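D-3-phosphoglycerate dehydrogenase-related protein (PDB 4S1V) probably catalyses the NAD-dependent interconversion of D-2-hydroxyacids and 2-oxoacids, as a member of the D-isomer-specific 2-hydroxyacid dehydrogenase family related to phosphoglycerate dehydrogenase. Local coordinates at residues S181-K184 with A185-G189; L141-L145 with S146-L150; D263-E266 with N267-A270; S112-L115 with A116-H120. All coordinates share one frame; numbering follows the deposited sequence.

Contact 1. Residues S181-K184 with A185-G189; sequences SRQK and ALELG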
ATOM      1  N   SER C 181      18.270 -15.100  37.373  1.00 24.66           N
ATOM      2  CA  SER C 181      17.288 -15.308  36.312  1.00 24.72           C
ATOM      3  C   SER C 181      17.429 -16.701  35.734  1.00 23.84           C
ATOM      4  O   SER C 181      16.437 -17.406  35.561  1.00 23.48           O
ATOM      5  CB  SER C 181      17.431 -14.267  35.192  1.00 24.86           C
ATOM      6  OG  SER C 181      16.674 -13.106  35.478  1.00 25.04           O
ATOM      7  N   ARG C 182      18.669 -17.083  35.437  1.00 23.89           N
ATOM      8  CA  ARG C 182      18.972 -18.391  34.852  1.00 23.91           C
ATOM      9  C   ARG C 182      18.745 -19.566  35.816  1.00 24.34           C
ATOM     10  O   ARG C 182      18.401 -20.668  35.378  1.00 25.95           O
ATOM     11  CB  ARG C 182      20.389 -18.408  34.269  1.00 22.50           C
ATOM     12  CG  ARG C 182      20.480 -17.769  32.888  1.00 22.19           C
ATOM     13  CD  ARG C 182      21.919 -17.685  32.406  1.00 21.72           C
ATOM     14  NE  ARG C 182      22.687 -16.633  33.073  1.00 21.29           N
ATOM     15  CZ  ARG C 182      23.957 -16.761  33.454  1.00 21.34           C
ATOM     16  NH1 ARG C 182      24.607 -17.913  33.264  1.00 20.85           N
ATOM     17  NH2 ARG C 182      24.577 -15.746  34.039  1.00 20.32           N
ATOM     18  N   GLN C 183      18.945 -19.336  37.112  1.00 24.47           N
ATOM     19  CA  GLN C 183      18.595 -20.326  38.140  1.00 25.46           C
ATOM     20  C   GLN C 183      17.085 -20.555  38.195  1.00 25.70           C
ATOM     21  O   GLN C 183      16.614 -21.699  38.201  1.00 26.12           O
ATOM     22  CB  GLN C 183      19.114 -19.891  39.519  1.00 26.03           C
ATOM     23  CG  GLN C 183      18.858 -20.910  40.627  1.00 26.22           C
ATOM     24  CD  GLN C 183      19.196 -20.383  42.010  1.00 26.96           C
ATOM     25  OE1 GLN C 183      20.087 -19.556  42.174  1.00 28.13           O
ATOM     26  NE2 GLN C 183      18.493 -20.877  43.015  1.00 27.60           N
ATOM     27  N   LYS C 184      16.333 -19.460  38.236  1.00 26.51           N
ATOM     28  CA  LYS C 184      14.874 -19.509  38.154  1.00 26.86           C
ATOM     29  C   LYS C 184      14.408 -20.299  36.925  1.00 26.26           C
ATOM     30  O   LYS C 184      13.510 -21.147  37.022  1.00 25.76           O
ATOM     31  CB  LYS C 184      14.303 -18.089  38.120  1.00 27.51           C
ATOM     32  CG  LYS C 184      12.797 -18.010  38.321  1.00 29.64           C
ATOM     33  CD  LYS C 184      12.418 -18.270  39.767  1.00 32.01           C
ATOM     34  CE  LYS C 184      10.935 -18.048  40.003  1.00 34.50           C
ATOM     35  NZ  LYS C 184      10.553 -18.511  41.367  1.00 36.19           N
ATOM     36  N   ALA C 185      15.031 -20.013  35.781  1.00 26.09           N
ATOM     37  CA  ALA C 185      14.770 -20.726  34.524  1.00 26.68           C
ATOM     38  C   ALA C 185      14.877 -22.250  34.687  1.00 27.13           C
ATOM     39  O   ALA C 185      13.942 -22.986  34.348  1.00 27.38           O
ATOM     40  CB  ALA C 185      15.719 -20.241  33.439  1.00 24.89           C
ATOM     41  N   LEU C 186      16.016 -22.715  35.200  1.00 27.83           N
ATOM     42  CA  LEU C 186      16.224 -24.153  35.421  1.00 28.42           C
ATOM     43  C   LEU C 186      15.213 -24.725  36.416  1.00 28.32           C
ATOM     44  O   LEU C 186      14.633 -25.772  36.166  1.00 29.23           O
ATOM     45  CB  LEU C 186      17.660 -24.457  35.866  1.00 27.93           C
ATOM     46  CG  LEU C 186      18.819 -24.167  34.895  1.00 29.57           C
ATOM     47  CD1 LEU C 186      20.117 -24.733  35.450  1.00 28.73           C
ATOM     48  CD2 LEU C 186      18.577 -24.699  33.488  1.00 29.58           C
ATOM     49  N   GLU C 187      14.988 -24.025  37.528  1.00 29.19           N
ATOM     50  CA  GLU C 187      14.000 -24.455  38.529  1.00 30.23           C
ATOM     51  C   GLU C 187      12.572 -24.550  37.983  1.00 29.62           C
ATOM     52  O   GLU C 187      11.770 -25.344  38.474  1.00 29.78           O
ATOM     53  CB  GLU C 187      14.031 -23.541  39.749  1.00 31.56           C
ATOM     54  CG  GLU C 187      15.273 -23.707  40.614  1.00 33.85           C
ATOM     55  CD  GLU C 187      15.449 -22.576  41.612  1.00 36.25           C
ATOM     56  OE1 GLU C 187      14.635 -21.628  41.588  1.00 39.72           O
ATOM     57  OE2 GLU C 187      16.404 -22.627  42.419  1.00 36.34           O
ATOM     58  N   LEU C 188      12.260 -23.746  36.972  1.00 27.72           N
ATOM     59  CA  LEU C 188      10.957 -23.822  36.322  1.00 28.02           C
ATOM     60  C   LEU C 188      10.937 -24.818  35.151  1.00 28.14           C
ATOM     61  O   LEU C 188       9.881 -25.098  34.587  1.00 29.68           O
ATOM     62  CB  LEU C 188      10.493 -22.428  35.872  1.00 27.85           C
ATOM     63  CG  LEU C 188      10.279 -21.400  36.997  1.00 28.32           C
ATOM     64  CD1 LEU C 188      10.038 -19.998  36.436  1.00 28.04           C
ATOM     65  CD2 LEU C 188       9.156 -21.824  37.945  1.00 28.15           C
ATOM     66  N   GLY C 189      12.103 -25.345  34.786  1.00 27.52           N
ATOM     67  CA  GLY C 189      12.202 -26.349  33.727  1.00 26.99           C
ATOM     68  C   GLY C 189      12.347 -25.769  32.330  1.00 27.20           C
ATOM     69  O   GLY C 189      12.096 -26.462  31.340  1.00 26.26           O
TER
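The amide of Gln-183 and the carboxylate of Glu-187 stand almost perpendicular, their planes 88° apart. Gln-183 NE2 donates to Glu-187 OE2 at 2.8 Å in a nearly straight bond; OE2 lies in the amide plane, whereas NE2 reaches the carboxylate from above its plane. With CG anti to the backbone N (chi1 -177°) and an extended chain beyond, Gln-183 carries its amide along the helix to the residue four places on. The backbone adds a second link: Glu-187 N donates to Gln-183 O at 2.9 Å.

Next along the helix, Lys-184 bends at chi2 and lays CG 3.9 Å from Leu-188 CD1, a light aliphatic contact. Ala-185 faces inward, where its methyl meets Val-175 of strand 173-176; a small residue suits this side of helix 179-188, the crossover helix between strands 173-176 and 191-192 of the Rossmann domain. Gly-189 ends the helix in a Schellman motif, its positive phi (88°) being easy for glycine. On the outer side, the neutral amide can hold the carboxylate without neutralising its probable negative charge, which Lys-184 NZ, 5.1 Å from Glu-187 OE1 and too far for a salt bridge, may favour.

Contact 2. Residues L141-L145 with S146-L150; sequences LGRTL and SGRTL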
ATOM      1  N   LEU C 141       2.793 -13.619   4.476  1.00 23.33           N
ATOM      2  CA  LEU C 141       2.132 -14.391   5.523  1.00 23.33           C
ATOM      3  C   LEU C 141       2.756 -14.165   6.895  1.00 23.68           C
ATOM      4  O   LEU C 141       3.977 -14.094   7.024  1.00 23.78           O
ATOM      5  CB  LEU C 141       2.174 -15.897   5.203  1.00 22.33           C
ATOM      6  CG  LEU C 141       1.274 -16.432   4.090  1.00 22.41           C
ATOM      7  CD1 LEU C 141       1.650 -17.863   3.744  1.00 22.34           C
ATOM      8  CD2 LEU C 141      -0.189 -16.335   4.491  1.00 21.66           C
ATOM      9  N   GLY C 142       1.903 -14.063   7.912  1.00 24.72           N
ATOM     10  CA  GLY C 142       2.337 -14.102   9.298  1.00 25.19           C
ATOM     11  C   GLY C 142       2.692 -15.526   9.726  1.00 26.09           C
ATOM     12  O   GLY C 142       2.606 -16.467   8.925  1.00 25.85           O
ATOM     13  N   ARG C 143       3.083 -15.679  10.991  1.00 26.63           N
ATOM     14  CA  ARG C 143       3.665 -16.928  11.489  1.00 28.08           C
ATOM     15  C   ARG C 143       3.146 -17.281  12.875  1.00 27.73           C
ATOM     16  O   ARG C 143       2.930 -16.391  13.707  1.00 26.84           O
ATOM     17  CB  ARG C 143       5.192 -16.817  11.538  1.00 31.94           C
ATOM     18  CG  ARG C 143       5.862 -16.787  10.175  1.00 36.82           C
ATOM     19  CD  ARG C 143       7.270 -16.223  10.262  1.00 42.37           C
ATOM     20  NE  ARG C 143       8.186 -17.143  10.934  1.00 46.34           N
ATOM     21  CZ  ARG C 143       9.149 -17.834  10.329  1.00 47.61           C
ATOM     22  NH1 ARG C 143       9.354 -17.719   9.021  1.00 48.37           N
ATOM     23  NH2 ARG C 143       9.915 -18.648  11.043  1.00 49.43           N
ATOM     24  N   THR C 144       2.942 -18.576  13.120  1.00 25.62           N
ATOM     25  CA  THR C 144       2.556 -19.047  14.445  1.00 25.21           C
ATOM     26  C   THR C 144       3.745 -18.972  15.403  1.00 25.30           C
ATOM     27  O   THR C 144       4.916 -19.010  14.983  1.00 25.09           O
ATOM     28  CB  THR C 144       2.015 -20.497  14.419  1.00 25.31           C
ATOM     29  OG1 THR C 144       2.967 -21.360  13.787  1.00 27.26           O
ATOM     30  CG2 THR C 144       0.704 -20.578  13.675  1.00 23.76           C
ATOM     31  N   LEU C 145       3.445 -18.867  16.691  1.00 25.03           N
ATOM     32  CA  LEU C 145       4.483 -18.891  17.714  1.00 25.17           C
ATOM     33  C   LEU C 145       4.862 -20.322  18.088  1.00 25.29           C
ATOM     34  O   LEU C 145       6.006 -20.592  18.441  1.00 23.79           O
ATOM     35  CB  LEU C 145       4.033 -18.118  18.951  1.00 24.95           C
ATOM     36  CG  LEU C 145       3.775 -16.619  18.789  1.00 25.41           C
ATOM     37  CD1 LEU C 145       3.068 -16.099  20.028  1.00 25.95           C
ATOM     38  CD2 LEU C 145       5.072 -15.855  18.550  1.00 25.16           C
ATOM     39  N   SER C 146       3.878 -21.220  18.016  1.00 26.78           N
ATOM     40  CA  SER C 146       4.039 -22.640  18.329  1.00 27.00           C
ATOM     41  C   SER C 146       5.252 -23.224  17.622  1.00 26.37           C
ATOM     42  O   SER C 146       5.358 -23.130  16.402  1.00 25.88           O
ATOM     43  CB  SER C 146       2.781 -23.406  17.905  1.00 27.53           C
ATOM     44  OG  SER C 146       2.871 -24.771  18.279  1.00 29.62           O
ATOM     45  N   GLY C 147       6.171 -23.804  18.392  1.00 26.23           N
ATOM     46  CA  GLY C 147       7.408 -24.367  17.830  1.00 26.59           C
ATOM     47  C   GLY C 147       8.608 -23.428  17.840  1.00 27.68           C
ATOM     48  O   GLY C 147       9.752 -23.881  17.906  1.00 28.30           O
ATOM     49  N   ARG C 148       8.359 -22.120  17.772  1.00 26.56           N
ATOM     50  CA  ARG C 148       9.435 -21.125  17.763  1.00 26.06           C
ATOM     51  C   ARG C 148      10.029 -20.931  19.162  1.00 24.86           C
ATOM     52  O   ARG C 148       9.300 -20.936  20.154  1.00 23.81           O
ATOM     53  CB  ARG C 148       8.934 -19.784  17.187  1.00 27.63           C
ATOM     54  CG  ARG C 148       8.658 -19.805  15.685  1.00 30.42           C
ATOM     55  CD  ARG C 148       8.233 -18.442  15.140  1.00 33.36           C
ATOM     56  NE  ARG C 148       9.374 -17.567  14.864  1.00 36.66           N
ATOM     57  CZ  ARG C 148       9.308 -16.379  14.254  1.00 36.81           C
ATOM     58  NH1 ARG C 148       8.148 -15.883  13.836  1.00 36.35           N
ATOM     59  NH2 ARG C 148      10.418 -15.684  14.066  1.00 36.82           N
ATOM     60  N   THR C 149      11.348 -20.771  19.248  1.00 23.82           N
ATOM     61  CA  THR C 149      11.985 -20.539  20.549  1.00 23.04           C
ATOM     62  C   THR C 149      11.793 -19.105  21.045  1.00 22.56           C
ATOM     63  O   THR C 149      12.133 -18.134  20.352  1.00 20.97           O
ATOM     64  CB  THR C 149      13.483 -20.913  20.555  1.00 23.53           C
ATOM     65  OG1 THR C 149      13.612 -22.328  20.357  1.00 24.28           O
ATOM     66  CG2 THR C 149      14.123 -20.542  21.894  1.00 22.98           C
ATOM     67  N   LEU C 150      11.235 -18.989  22.248  1.00 21.33           N
ATOM     68  CA  LEU C 150      11.047 -17.697  22.869  1.00 20.65           C
ATOM     69  C   LEU C 150      12.233 -17.399  23.764  1.00 20.94           C
ATOM     70  O   LEU C 150      12.445 -18.080  24.772  1.00 21.67           O
ATOM     71  CB  LEU C 150       9.733 -17.658  23.665  1.00 20.26           C
ATOM     72  CG  LEU C 150       9.433 -16.425  24.527  1.00 19.72           C
ATOM     73  CD1 LEU C 150       9.424 -15.147  23.699  1.00 19.80           C
ATOM     74  CD2 LEU C 150       8.101 -16.607  25.234  1.00 19.10           C
TER
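A type II beta turn from Leu-145 to Arg-148 brings the chain round into strand 150-153, the first strand of the NAD-binding Rossmann sheet, and sets the side chains of Arg-143 and Arg-148 against each other. Arg-148 N closes the turn on Leu-145 O at 2.9 Å. Gly-147 holds the third place with phi 94°, a positive value that glycine adopts without strain.

The two arginines cross at about a right angle, their guanidinium planes 66° apart. Arg-143 NE sits over one face of the Arg-148 guanidinium, offset toward its rim and 3.2 Å from NH1. Both nitrogens are donors and both groups would normally be positive, so the approach is probably made tolerable by Asp-231, whose carboxylate takes a salt bridge from Arg-143 NH2 and whose backbone oxygen takes a weak hydrogen bond from Arg-148 NH2. A bend at chi3 in each chain turns both heads toward this common residue. On the way, Arg-148 CD passes 3.4 Å from Thr-144 O.

This loop leads from helix 121-129 into the sheet while also meeting the second subunit. There Asn-295 of the second subunit bonds Thr-144 OG1, and the carboxylate of Glu-108 of that subunit receives the backbone N-H groups of Leu-145 and Ser-146. Leu-145, apolar and buried, packs its side chain onto Ile-114 and Leu-115 of helix 104-119 and onto Val-205 of the sheet.

Contact 3. Residues D263-E266 with N267-A270; sequences DVYE and NEPA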
ATOM      1  N   ASP C 263       7.599  -0.929  22.564  1.00 20.85           N
ATOM      2  CA  ASP C 263       6.624  -0.167  23.341  1.00 20.24           C
ATOM      3  C   ASP C 263       7.271   1.119  23.832  1.00 20.36           C
ATOM      4  O   ASP C 263       6.604   2.020  24.343  1.00 20.12           O
ATOM      5  CB  ASP C 263       6.161  -1.010  24.544  1.00 20.43           C
ATOM      6  CG  ASP C 263       4.852  -0.514  25.153  1.00 21.31           C
ATOM      7  OD1 ASP C 263       3.948  -0.123  24.388  1.00 21.91           O
ATOM      8  OD2 ASP C 263       4.714  -0.523  26.400  1.00 21.41           O
ATOM      9  N   VAL C 264       8.587   1.188  23.666  1.00 20.71           N
ATOM     10  CA  VAL C 264       9.427   2.156  24.354  1.00 20.95           C
ATOM     11  C   VAL C 264      10.472   2.756  23.408  1.00 21.29           C
ATOM     12  O   VAL C 264      10.870   2.121  22.427  1.00 20.87           O
ATOM     13  CB  VAL C 264      10.114   1.514  25.585  1.00 21.30           C
ATOM     14  CG1 VAL C 264       9.086   1.207  26.663  1.00 20.96           C
ATOM     15  CG2 VAL C 264      10.862   0.247  25.191  1.00 21.79           C
ATOM     16  N   TYR C 265      10.894   3.988  23.704  1.00 21.68           N
ATOM     17  CA  TYR C 265      11.717   4.795  22.794  1.00 22.46           C
ATOM     18  C   TYR C 265      12.671   5.689  23.581  1.00 23.75           C
ATOM     19  O   TYR C 265      12.440   5.970  24.763  1.00 22.58           O
ATOM     20  CB  TYR C 265      10.830   5.655  21.874  1.00 22.38           C
ATOM     21  CG  TYR C 265       9.669   4.880  21.268  1.00 21.83           C
ATOM     22  CD1 TYR C 265       8.467   4.751  21.958  1.00 20.80           C
ATOM     23  CD2 TYR C 265       9.793   4.243  20.026  1.00 21.27           C
ATOM     24  CE1 TYR C 265       7.415   4.035  21.432  1.00 20.22           C
ATOM     25  CE2 TYR C 265       8.735   3.528  19.488  1.00 20.90           C
ATOM     26  CZ  TYR C 265       7.555   3.430  20.202  1.00 20.46           C
ATOM     27  OH  TYR C 265       6.500   2.724  19.697  1.00 20.71           O
ATOM     28  N   GLU C 266      13.739   6.133  22.930  1.00 25.81           N
ATOM     29  CA  GLU C 266      14.724   7.007  23.579  1.00 29.02           C
ATOM     30  C   GLU C 266      14.122   8.319  24.064  1.00 29.47           C
ATOM     31  O   GLU C 266      14.451   8.799  25.151  1.00 30.96           O
ATOM     32  CB  GLU C 266      15.916   7.267  22.663  1.00 32.20           C
ATOM     33  CG  GLU C 266      17.000   6.206  22.784  1.00 36.70           C
ATOM     34  CD  GLU C 266      18.375   6.715  22.375  1.00 40.30           C
ATOM     35  OE1 GLU C 266      18.502   7.903  22.004  1.00 40.87           O
ATOM     36  OE2 GLU C 266      19.336   5.918  22.423  1.00 44.02           O
ATOM     37  N   ASN C 267      13.233   8.886  23.257  1.00 28.89           N
ATOM     38  CA  ASN C 267      12.472  10.056  23.654  1.00 29.86           C
ATOM     39  C   ASN C 267      10.984   9.810  23.478  1.00 28.67           C
ATOM     40  O   ASN C 267      10.514   9.478  22.386  1.00 27.75           O
ATOM     41  CB  ASN C 267      12.911  11.295  22.865  1.00 31.41           C
ATOM     42  CG  ASN C 267      14.375  11.642  23.085  1.00 33.10           C
ATOM     43  OD1 ASN C 267      15.095  11.932  22.131  1.00 35.03           O
ATOM     44  ND2 ASN C 267      14.822  11.614  24.342  1.00 34.76           N
ATOM     45  N   GLU C 268      10.257   9.954  24.575  1.00 26.96           N
ATOM     46  CA  GLU C 268       8.815   9.786  24.574  1.00 27.27           C
ATOM     47  C   GLU C 268       8.167  11.089  25.030  1.00 26.34           C
ATOM     48  O   GLU C 268       8.654  11.712  25.963  1.00 25.59           O
ATOM     49  CB  GLU C 268       8.410   8.623  25.481  1.00 26.97           C
ATOM     50  CG  GLU C 268       8.845   7.271  24.933  1.00 26.27           C
ATOM     51  CD  GLU C 268       8.661   6.117  25.908  1.00 26.55           C
ATOM     52  OE1 GLU C 268       7.795   6.199  26.815  1.00 25.32           O
ATOM     53  OE2 GLU C 268       9.384   5.112  25.737  1.00 25.53           O
ATOM     54  N   PRO C 269       7.096  11.535  24.345  1.00 27.17           N
ATOM     55  CA  PRO C 269       6.472  11.020  23.119  1.00 26.56           C
ATOM     56  C   PRO C 269       7.452  10.839  21.962  1.00 26.77           C
ATOM     57  O   PRO C 269       8.306  11.692  21.744  1.00 28.03           O
ATOM     58  CB  PRO C 269       5.484  12.125  22.750  1.00 26.44           C
ATOM     59  CG  PRO C 269       5.114  12.743  24.050  1.00 26.72           C
ATOM     60  CD  PRO C 269       6.370  12.708  24.872  1.00 27.16           C
ATOM     61  N   ALA C 270       7.328   9.730  21.239  1.00 26.83           N
ATOM     62  CA  ALA C 270       8.098   9.513  20.014  1.00 26.23           C
ATOM     63  C   ALA C 270       7.227   9.904  18.826  1.00 26.36           C
ATOM     64  O   ALA C 270       6.088   9.461  18.717  1.00 27.37           O
ATOM     65  CB  ALA C 270       8.536   8.066  19.907  1.00 24.93           C
TER
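Glu-268 reaches back to the backbone of Tyr-265 in the polar part of this contact. Its OE2 accepts the Tyr-265 N-H at 2.8 Å through the anti lone pair, the one directed away from OE1. With CG beside its own backbone N (chi1 -69°) and the chain extended beyond, the carboxylate spans the turn at Glu-266 and Asn-267. The other oxygen, OE1, is held by His-288 ND1; a glutamate has both the length and the paired acceptors for this. A Glu-His pair is the active-site arrangement of D-2-hydroxyacid dehydrogenases, so this bond probably orients His-288 from the second shell.

The segments form the loop that leaves strand 259-262 of the Rossmann sheet on the way to strand 283-285, and Trp-133 of the second subunit packs on Glu-268, Pro-269 and Ala-270. A cis peptide bond precedes Pro-269.

The apolar part is a CH-pi contact: Ala-270 CB points toward Tyr-265 and lies over one face of its ring, 4.0 Å from the centroid and displaced toward CG, which it approaches to 3.6 Å. A methyl is small enough to come close over the ring face, its C-H groups against the pi cloud. Glu-268 CG comes to the ring's edge instead, in its plane and 3.9 Å from CD1, and the ring and carboxylate planes stand 80° apart. At the far end, Tyr-265 OH is hydrogen-bonded to Ala-286 O.

Contact 4. Residues S112-L115 with A116-H120; sequences SLIL and AASRH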
ATOM      1  N   SER C 112       0.497  -9.229  23.501  1.00 21.15           N
ATOM      2  CA  SER C 112      -0.336  -8.669  22.445  1.00 21.62           C
ATOM      3  C   SER C 112       0.510  -8.124  21.288  1.00 21.68           C
ATOM      4  O   SER C 112       0.135  -8.258  20.119  1.00 21.83           O
ATOM      5  CB  SER C 112      -1.229  -7.565  23.014  1.00 22.96           C
ATOM      6  OG  SER C 112      -2.061  -7.022  22.005  1.00 24.98           O
ATOM      7  N   LEU C 113       1.647  -7.516  21.624  1.00 21.08           N
ATOM      8  CA  LEU C 113       2.581  -6.999  20.627  1.00 20.87           C
ATOM      9  C   LEU C 113       3.193  -8.152  19.853  1.00 20.25           C
ATOM     10  O   LEU C 113       3.299  -8.109  18.626  1.00 19.87           O
ATOM     11  CB  LEU C 113       3.701  -6.171  21.284  1.00 21.05           C
ATOM     12  CG  LEU C 113       3.416  -4.874  22.054  1.00 22.04           C
ATOM     13  CD1 LEU C 113       4.635  -3.961  22.002  1.00 21.50           C
ATOM     14  CD2 LEU C 113       2.202  -4.133  21.515  1.00 21.54           C
ATOM     15  N   ILE C 114       3.587  -9.188  20.582  1.00 19.68           N
ATOM     16  CA  ILE C 114       4.225 -10.359  19.979  1.00 19.68           C
ATOM     17  C   ILE C 114       3.288 -11.028  18.970  1.00 19.25           C
ATOM     18  O   ILE C 114       3.695 -11.342  17.849  1.00 19.00           O
ATOM     19  CB  ILE C 114       4.719 -11.340  21.071  1.00 19.53           C
ATOM     20  CG1 ILE C 114       5.958 -10.757  21.760  1.00 19.03           C
ATOM     21  CG2 ILE C 114       5.026 -12.712  20.487  1.00 18.69           C
ATOM     22  CD1 ILE C 114       6.279 -11.357  23.119  1.00 19.63           C
ATOM     23  N   LEU C 115       2.031 -11.204  19.365  1.00 19.74           N
ATOM     24  CA  LEU C 115       1.029 -11.832  18.507  1.00 20.25           C
ATOM     25  C   LEU C 115       0.623 -10.956  17.330  1.00 20.63           C
ATOM     26  O   LEU C 115       0.472 -11.461  16.221  1.00 20.58           O
ATOM     27  CB  LEU C 115      -0.198 -12.243  19.318  1.00 20.17           C
ATOM     28  CG  LEU C 115      -0.116 -13.511  20.164  1.00 20.22           C
ATOM     29  CD1 LEU C 115      -1.249 -13.507  21.184  1.00 21.21           C
ATOM     30  CD2 LEU C 115      -0.174 -14.777  19.311  1.00 20.08           C
ATOM     31  N   ALA C 116       0.462  -9.651  17.567  1.00 21.68           N
ATOM     32  CA  ALA C 116       0.138  -8.694  16.497  1.00 21.88           C
ATOM     33  C   ALA C 116       1.244  -8.620  15.439  1.00 22.13           C
ATOM     34  O   ALA C 116       0.976  -8.637  14.236  1.00 21.78           O
ATOM     35  CB  ALA C 116      -0.127  -7.310  17.071  1.00 21.78           C
ATOM     36  N   ALA C 117       2.484  -8.532  15.906  1.00 22.93           N
ATOM     37  CA  ALA C 117       3.650  -8.482  15.032  1.00 23.18           C
ATOM     38  C   ALA C 117       3.764  -9.765  14.214  1.00 22.60           C
ATOM     39  O   ALA C 117       3.986  -9.724  13.006  1.00 22.49           O
ATOM     40  CB  ALA C 117       4.912  -8.255  15.855  1.00 22.86           C
ATOM     41  N   SER C 118       3.589 -10.900  14.883  1.00 22.80           N
ATOM     42  CA  SER C 118       3.711 -12.206  14.240  1.00 21.90           C
ATOM     43  C   SER C 118       2.702 -12.358  13.120  1.00 21.82           C
ATOM     44  O   SER C 118       3.011 -12.932  12.084  1.00 21.67           O
ATOM     45  CB  SER C 118       3.529 -13.337  15.250  1.00 21.34           C
ATOM     46  OG  SER C 118       4.609 -13.370  16.160  1.00 21.57           O
ATOM     47  N   ARG C 119       1.499 -11.831  13.316  1.00 21.38           N
ATOM     48  CA  ARG C 119       0.447 -12.067  12.340  1.00 21.47           C
ATOM     49  C   ARG C 119       0.145 -10.873  11.437  1.00 21.23           C
ATOM     50  O   ARG C 119      -0.802 -10.928  10.653  1.00 20.11           O
ATOM     51  CB  ARG C 119      -0.815 -12.615  13.021  1.00 21.63           C
ATOM     52  CG  ARG C 119      -0.605 -13.938  13.758  1.00 22.27           C
ATOM     53  CD  ARG C 119      -0.312 -15.120  12.829  1.00 22.04           C
ATOM     54  NE  ARG C 119      -1.486 -15.512  12.051  1.00 21.88           N
ATOM     55  CZ  ARG C 119      -2.337 -16.481  12.380  1.00 21.48           C
ATOM     56  NH1 ARG C 119      -2.156 -17.210  13.479  1.00 21.40           N
ATOM     57  NH2 ARG C 119      -3.367 -16.735  11.588  1.00 20.91           N
ATOM     58  N   HIS C 120       0.979  -9.829  11.526  1.00 21.34           N
ATOM     59  CA  HIS C 120       0.818  -8.578  10.764  1.00 22.90           C
ATOM     60  C   HIS C 120      -0.535  -7.967  10.937  1.00 23.39           C
ATOM     61  O   HIS C 120      -1.108  -7.407  10.000  1.00 23.38           O
ATOM     62  CB  HIS C 120       1.121  -8.782   9.282  1.00 23.55           C
ATOM     63  CG  HIS C 120       2.494  -9.337   9.019  1.00 23.91           C
ATOM     64  ND1 HIS C 120       3.611  -8.711   9.420  1.00 24.25           N
ATOM     65  CD2 HIS C 120       2.902 -10.500   8.366  1.00 24.65           C
ATOM     66  CE1 HIS C 120       4.687  -9.432   9.043  1.00 25.36           C
ATOM     67  NE2 HIS C 120       4.247 -10.530   8.400  1.00 24.96           N
TER
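Ser-118 turns OG beside its own backbone N, chi1 -68°, which swings the hydroxyl back along the helix to Ile-114 O. OG donates to that oxygen at 2.8 Å and Ser-118 N at 3.0 Å. The two donors approach from opposite faces of the carbonyl plane, so Ile-114 O is gripped twice by a single residue. In this way serine satisfies its hydroxyl within the helix, which suits a polar side chain in a buried position.

The preceding residues follow the regular alpha-helical pattern: Ala-116 N bonds Ser-112 O at 2.9 Å and Ala-117 N bonds Leu-113 O at the same distance. All this lies in the last turns of helix 104-119, which is packed between the Rossmann sheet and the second subunit. Ala-116 and Ala-117 both touch Leu-284 of strand 283-285, their methyls allowing the helix to lie close to the sheet, while Leu-113 meets Leu-121 of the second subunit.

At the C-terminal end, Arg-119 N still reaches Leu-115 O, at 3.1 Å, before His-120 takes positive phi (54°) in a Schellman motif and begins the next helix as its N-cap residue. The Arg-119 chain folds at chi2 and chi3 and carries its guanidinium away to the second subunit, where Ala-105 O and Gly-290 O of that subunit accept from NH1 and NH2; a guanidinium, with N-H groups pointing several ways, can serve two separate carbonyls.

In the fold
All four contacts lie in the Rossmann-type NAD-binding part of the chain. Contacts 2 and 4 join directly, their centres 10 Å apart: Arg-143 N lies 3.0 Å from Ser-118 O, a probable hydrogen bond. Contact 4 also brushes contact 3, with Leu-113 CD1 4.2 Å from Asp-263 CB. All three touch the second subunit; contacts 2 and 3 are about 14 Å apart at their nearest atoms and are linked through contact 4. Contact 3 probably lies at the catalytic Glu-His pair, through Glu-268 and His-288. Contact 1 stands apart at the surface, its nearest atoms about 10 Å from contact 2; through Ser-181 it touches the glycine-rich GxGxxG segment, which probably binds the dinucleotide.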